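Local coordinates for SIR4-interacting protein SIF2 (Saccharomyces cerevisiae, PDB 1R5M) that acts as a WD-repeat subunit of the Set3 corepressor complex, antagonizes telomeric silencing in yeast and may recruit SIR4 to non-telomeric sites, at residues G161-T173 and W176-K190. Numbering follows the deposited sequence.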
loop_
_atom_site.group_PDB
_atom_site.type_symbol
_atom_site.label_atom_id
_atom_site.label_comp_id
_atom_site.label_asym_id
_atom_site.label_seq_id
_atom_site.Cartn_x
_atom_site.Cartn_y
_atom_site.Cartn_z
ATOM N N GLY A 161 16.139 6.624 5.170
ATOM C CA GLY A 161 16.260 6.682 3.722
ATOM C C GLY A 161 17.565 6.192 3.121
ATOM O O GLY A 161 17.979 6.665 2.057
ATOM N N THR A 162 18.200 5.231 3.782
ATOM C CA THR A 162 19.467 4.688 3.311
ATOM C C THR A 162 19.339 3.274 2.752
ATOM O O THR A 162 20.202 2.816 2.007
ATOM C CB THR A 162 20.514 4.669 4.442
ATOM O OG1 THR A 162 20.011 3.913 5.552
ATOM C CG2 THR A 162 20.821 6.089 4.905
ATOM N N HIS A 163 18.264 2.583 3.116
ATOM C CA HIS A 163 18.052 1.218 2.650
ATOM C C HIS A 163 16.615 0.982 2.238
ATOM O O HIS A 163 15.701 1.644 2.722
ATOM C CB HIS A 163 18.371 0.202 3.751
ATOM C CG HIS A 163 19.790 0.230 4.221
ATOM N ND1 HIS A 163 20.280 1.211 5.054
ATOM C CD2 HIS A 163 20.825 -0.605 3.973
ATOM C CE1 HIS A 163 21.556 0.978 5.303
ATOM N NE2 HIS A 163 21.912 -0.119 4.658
ATOM N N ILE A 164 16.423 0.032 1.331
ATOM C CA ILE A 164 15.080 -0.345 0.919
ATOM C C ILE A 164 15.038 -1.858 0.836
ATOM O O ILE A 164 16.075 -2.519 0.705
ATOM C CB ILE A 164 14.663 0.200 -0.480
ATOM C CG1 ILE A 164 15.601 -0.327 -1.565
ATOM C CG2 ILE A 164 14.622 1.717 -0.465
ATOM C CD1 ILE A 164 15.056 -0.131 -2.980
ATOM N N ILE A 165 13.834 -2.400 0.954
ATOM C CA ILE A 165 13.611 -3.831 0.811
ATOM C C ILE A 165 12.672 -3.900 -0.377
ATOM O O ILE A 165 11.697 -3.149 -0.440
ATOM C CB ILE A 165 12.870 -4.445 2.004
ATOM C CG1 ILE A 165 13.688 -4.281 3.278
ATOM C CG2 ILE A 165 12.593 -5.921 1.733
ATOM C CD1 ILE A 165 12.862 -4.463 4.518
ATOM N N SER A 166 12.967 -4.773 -1.330
ATOM C CA SER A 166 12.098 -4.923 -2.490
ATOM C C SER A 166 11.772 -6.397 -2.647
ATOM O O SER A 166 12.601 -7.259 -2.360
ATOM C CB SER A 166 12.777 -4.393 -3.761
ATOM O OG SER A 166 14.016 -5.040 -3.998
ATOM N N MET A 167 10.552 -6.686 -3.077
ATOM C CA MET A 167 10.145 -8.069 -3.273
ATOM C C MET A 167 9.355 -8.176 -4.562
ATOM O O MET A 167 8.577 -7.281 -4.895
ATOM C CB MET A 167 9.288 -8.559 -2.100
ATOM C CG MET A 167 8.954 -10.049 -2.178
ATOM S SD MET A 167 8.175 -10.679 -0.681
ATOM C CE MET A 167 6.610 -9.880 -0.827
ATOM N N ASP A 168 9.576 -9.260 -5.300
ATOM C CA ASP A 168 8.852 -9.471 -6.545
ATOM C C ASP A 168 7.811 -10.578 -6.392
ATOM O O ASP A 168 7.686 -11.182 -5.322
ATOM C CB ASP A 168 9.813 -9.774 -7.715
ATOM C CG ASP A 168 10.654 -11.026 -7.504
ATOM O OD1 ASP A 168 10.129 -12.043 -7.002
ATOM O OD2 ASP A 168 11.851 -10.995 -7.872
ATOM N N VAL A 169 7.060 -10.830 -7.460
ATOM C CA VAL A 169 6.008 -11.841 -7.443
ATOM C C VAL A 169 6.484 -13.255 -7.140
ATOM O O VAL A 169 5.708 -14.078 -6.648
ATOM C CB VAL A 169 5.227 -11.866 -8.777
ATOM C CG1 VAL A 169 4.510 -10.550 -8.986
ATOM C CG2 VAL A 169 6.165 -12.146 -9.925
ATOM N N GLU A 170 7.746 -13.548 -7.437
ATOM C CA GLU A 170 8.291 -14.876 -7.174
ATOM C C GLU A 170 8.857 -14.934 -5.760
ATOM O O GLU A 170 9.523 -15.894 -5.378
ATOM C CB GLU A 170 9.384 -15.211 -8.192
ATOM C CG GLU A 170 8.885 -15.292 -9.627
ATOM C CD GLU A 170 7.749 -16.284 -9.792
ATOM O OE1 GLU A 170 7.866 -17.413 -9.273
ATOM O OE2 GLU A 170 6.742 -15.938 -10.446
ATOM N N ASN A 171 8.572 -13.887 -4.994
ATOM C CA ASN A 171 9.020 -13.752 -3.616
ATOM C C ASN A 171 10.517 -13.598 -3.415
ATOM O O ASN A 171 11.025 -13.808 -2.315
ATOM C CB ASN A 171 8.486 -14.899 -2.764
ATOM C CG ASN A 171 7.014 -14.735 -2.452
ATOM O OD1 ASN A 171 6.599 -13.738 -1.852
ATOM N ND2 ASN A 171 6.215 -15.708 -2.859
ATOM N N VAL A 172 11.231 -13.239 -4.473
ATOM C CA VAL A 172 12.654 -12.997 -4.319
ATOM C C VAL A 172 12.649 -11.656 -3.601
ATOM O O VAL A 172 12.010 -10.708 -4.059
ATOM C CB VAL A 172 13.366 -12.863 -5.674
ATOM C CG1 VAL A 172 14.802 -12.397 -5.468
ATOM C CG2 VAL A 172 13.358 -14.205 -6.389
ATOM N N THR A 173 13.330 -11.589 -2.466
ATOM C CA THR A 173 13.368 -10.370 -1.672
ATOM C C THR A 173 14.800 -9.881 -1.551
ATOM O O THR A 173 15.704 -10.652 -1.236
ATOM C CB THR A 173 12.777 -10.629 -0.280
ATOM O OG1 THR A 173 11.456 -11.167 -0.428
ATOM C CG2 THR A 173 12.703 -9.342 0.522
ATOM N N TRP A 176 18.638 -3.636 -0.149
ATOM C CA TRP A 176 19.570 -2.778 -0.871
ATOM C C TRP A 176 20.105 -1.622 -0.055
ATOM O O TRP A 176 19.433 -1.116 0.840
ATOM C CB TRP A 176 18.902 -2.097 -2.073
ATOM C CG TRP A 176 18.227 -2.950 -3.085
ATOM C CD1 TRP A 176 16.960 -3.461 -3.024
ATOM C CD2 TRP A 176 18.748 -3.316 -4.362
ATOM N NE1 TRP A 176 16.659 -4.115 -4.193
ATOM C CE2 TRP A 176 17.741 -4.043 -5.033
ATOM C CE3 TRP A 176 19.973 -3.094 -5.009
ATOM C CZ2 TRP A 176 17.920 -4.553 -6.323
ATOM C CZ3 TRP A 176 20.151 -3.602 -6.292
ATOM C CH2 TRP A 176 19.127 -4.322 -6.934
ATOM N N ASN A 177 21.328 -1.214 -0.374
ATOM C CA ASN A 177 21.872 0.001 0.204
ATOM C C ASN A 177 21.429 0.848 -0.990
ATOM O O ASN A 177 22.002 0.751 -2.077
ATOM C CB ASN A 177 23.394 -0.025 0.292
ATOM C CG ASN A 177 23.963 1.335 0.632
ATOM O OD1 ASN A 177 23.503 2.349 0.112
ATOM N ND2 ASN A 177 24.970 1.366 1.501
ATOM N N VAL A 178 20.376 1.637 -0.807
ATOM C CA VAL A 178 19.814 2.423 -1.896
ATOM C C VAL A 178 20.704 3.534 -2.444
ATOM O O VAL A 178 20.578 3.925 -3.607
ATOM C CB VAL A 178 18.432 3.003 -1.479
ATOM C CG1 VAL A 178 18.612 4.255 -0.637
ATOM C CG2 VAL A 178 17.587 3.274 -2.711
ATOM N N ILE A 179 21.614 4.033 -1.617
ATOM C CA ILE A 179 22.512 5.096 -2.048
ATOM C C ILE A 179 23.605 4.562 -2.973
ATOM O O ILE A 179 23.885 5.157 -4.015
ATOM C CB ILE A 179 23.136 5.810 -0.828
ATOM C CG1 ILE A 179 22.041 6.587 -0.085
ATOM C CG2 ILE A 179 24.258 6.742 -1.272
ATOM C CD1 ILE A 179 22.508 7.279 1.177
ATOM N N SER A 180 24.214 3.440 -2.603
ATOM C CA SER A 180 25.260 2.851 -3.433
ATOM C C SER A 180 24.650 1.955 -4.512
ATOM O O SER A 180 25.292 1.653 -5.519
ATOM C CB SER A 180 26.235 2.037 -2.575
ATOM O OG SER A 180 25.564 0.994 -1.890
ATOM N N GLY A 181 23.404 1.538 -4.301
ATOM C CA GLY A 181 22.736 0.683 -5.267
ATOM C C GLY A 181 23.302 -0.722 -5.272
ATOM O O GLY A 181 23.348 -1.381 -6.313
ATOM N N THR A 182 23.736 -1.184 -4.106
ATOM C CA THR A 182 24.309 -2.514 -3.981
ATOM C C THR A 182 23.384 -3.477 -3.243
ATOM O O THR A 182 22.583 -3.075 -2.396
ATOM C CB THR A 182 25.670 -2.466 -3.257
ATOM O OG1 THR A 182 25.516 -1.833 -1.980
ATOM C CG2 THR A 182 26.686 -1.685 -4.090
ATOM N N VAL A 183 23.497 -4.752 -3.590
ATOM C CA VAL A 183 22.692 -5.804 -2.982
ATOM C C VAL A 183 23.376 -6.264 -1.700
ATOM O O VAL A 183 24.471 -6.821 -1.742
ATOM C CB VAL A 183 22.553 -7.009 -3.934
ATOM C CG1 VAL A 183 21.814 -8.141 -3.237
ATOM C CG2 VAL A 183 21.826 -6.590 -5.206
ATOM N N MET A 184 22.734 -6.030 -0.561
ATOM C CA MET A 184 23.311 -6.425 0.721
ATOM C C MET A 184 22.918 -7.840 1.112
ATOM O O MET A 184 23.724 -8.588 1.663
ATOM C CB MET A 184 22.884 -5.444 1.807
ATOM C CG MET A 184 23.428 -4.052 1.594
ATOM S SD MET A 184 22.824 -2.938 2.845
ATOM C CE MET A 184 23.681 -3.552 4.279
ATOM N N GLN A 185 21.671 -8.198 0.830
ATOM C CA GLN A 185 21.175 -9.534 1.122
ATOM C C GLN A 185 20.097 -9.896 0.120
ATOM O O GLN A 185 19.419 -9.022 -0.418
ATOM C CB GLN A 185 20.581 -9.617 2.532
ATOM C CG GLN A 185 21.575 -9.459 3.668
ATOM C CD GLN A 185 21.041 -10.030 4.969
ATOM O OE1 GLN A 185 20.790 -11.232 5.072
ATOM N NE2 GLN A 185 20.856 -9.172 5.966
ATOM N N HIS A 186 19.948 -11.190 -0.135
ATOM C CA HIS A 186 18.930 -11.674 -1.054
ATOM C C HIS A 186 18.266 -12.881 -0.410
ATOM O O HIS A 186 18.943 -13.745 0.149
ATOM C CB HIS A 186 19.558 -12.049 -2.403
ATOM C CG HIS A 186 20.557 -13.160 -2.325
ATOM N ND1 HIS A 186 20.191 -14.485 -2.212
ATOM C CD2 HIS A 186 21.911 -13.144 -2.343
ATOM C CE1 HIS A 186 21.276 -15.237 -2.165
ATOM N NE2 HIS A 186 22.334 -14.448 -2.242
ATOM N N PHE A 187 16.939 -12.932 -0.471
ATOM C CA PHE A 187 16.206 -14.041 0.126
ATOM C C PHE A 187 15.265 -14.712 -0.864
ATOM O O PHE A 187 14.541 -14.043 -1.602
ATOM C CB PHE A 187 15.391 -13.562 1.334
ATOM C CG PHE A 187 16.158 -12.682 2.282
ATOM C CD1 PHE A 187 16.188 -11.304 2.101
ATOM C CD2 PHE A 187 16.853 -13.232 3.356
ATOM C CE1 PHE A 187 16.900 -10.482 2.977
ATOM C CE2 PHE A 187 17.568 -12.420 4.235
ATOM C CZ PHE A 187 17.591 -11.044 4.046
ATOM N N GLU A 188 15.294 -16.042 -0.877
ATOM C CA GLU A 188 14.429 -16.847 -1.734
ATOM C C GLU A 188 13.887 -17.932 -0.810
ATOM O O GLU A 188 14.309 -19.087 -0.872
ATOM C CB GLU A 188 15.224 -17.494 -2.874
ATOM C CG GLU A 188 15.997 -16.525 -3.755
ATOM C CD GLU A 188 17.233 -15.969 -3.072
ATOM O OE1 GLU A 188 18.053 -16.771 -2.577
ATOM O OE2 GLU A 188 17.388 -14.731 -3.038
ATOM N N LEU A 189 12.951 -17.547 0.050
ATOM C CA LEU A 189 12.378 -18.457 1.033
ATOM C C LEU A 189 11.413 -19.517 0.505
ATOM O O LEU A 189 11.023 -20.419 1.247
ATOM C CB LEU A 189 11.702 -17.643 2.140
ATOM C CG LEU A 189 12.587 -16.578 2.801
ATOM C CD1 LEU A 189 11.809 -15.877 3.906
ATOM C CD2 LEU A 189 13.846 -17.224 3.364
ATOM N N LYS A 190 11.027 -19.419 -0.763
ATOM C CA LYS A 190 10.111 -20.396 -1.346
ATOM C C LYS A 190 10.817 -21.727 -1.588
ATOM O O LYS A 190 10.845 -22.596 -0.714
ATOM C CB LYS A 190 9.539 -19.877 -2.666
ATOM C CG LYS A 190 8.687 -18.626 -2.529
ATOM C CD LYS A 190 8.098 -18.204 -3.867
ATOM C CE LYS A 190 7.180 -19.276 -4.435
ATOM N NZ LYS A 190 6.616 -18.876 -5.753
HETATM O O HOH W 1 22.810 3.676 2.402
HETATM O O HOH W 2 5.186 -16.608 -5.930
HETATM O O HOH W 3 11.513 -17.320 -3.066
HETATM O O HOH W 4 11.861 -14.751 -0.096
#
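W176 and S166 meet through a side-chain hydrogen bond within the third WD repeat of this beta propeller, and they form half of the Asp-His-Ser/Thr-Trp tetrad familiar from WD40 blades. The tryptophan can be followed outward. Its CB lies 3.8 Å from I164 CG1; the chi1 of -55° places CG beside the backbone N and anti to the carbonyl carbon, turning the indole's CD1-NE1 edge to I164 and S166. CG nears the same methylene, and CD1 rests 3.7 Å from I164 CG1. One atom further, NE1 donates to S166 OG at 2.8 Å with an N-H...O angle of 153°, and the acceptor lies almost exactly in the indole plane, which helps fix the ring's rotation. S166 OG is gripped a second time by H148 NE2, while H148 ND1 bonds to D168 OD2, so these bonds tie H148, at the start of the repeat, to D168 at the turn between strands 163-168 and 173-177.

Those two strands pair antiparallel. I164 and W176 make a hydrogen-bonded pair in which W176 N reaches I164 O at 2.9 Å and the N-H points straight at it. Beyond the turn, T173 and F187 form the equivalent pair with the outermost strand, 182-187, and F187 N lies 2.7 Å from T173 O. F187 then turns its ring to Y232 of the next blade.

D168 also serves its own turn: its OD1 accepts V172 N at 3.0 Å, from above the carboxylate plane. On the sheet face shared with N177, H163 meets M184 edge-on, SD lying 3.3 Å from CD2 and near the ring plane. At the opposite end, K190 arches across the 168-171 turn, its CD 3.1 Å from E170 O, and NZ donates to a water that in turn donates to V169 O.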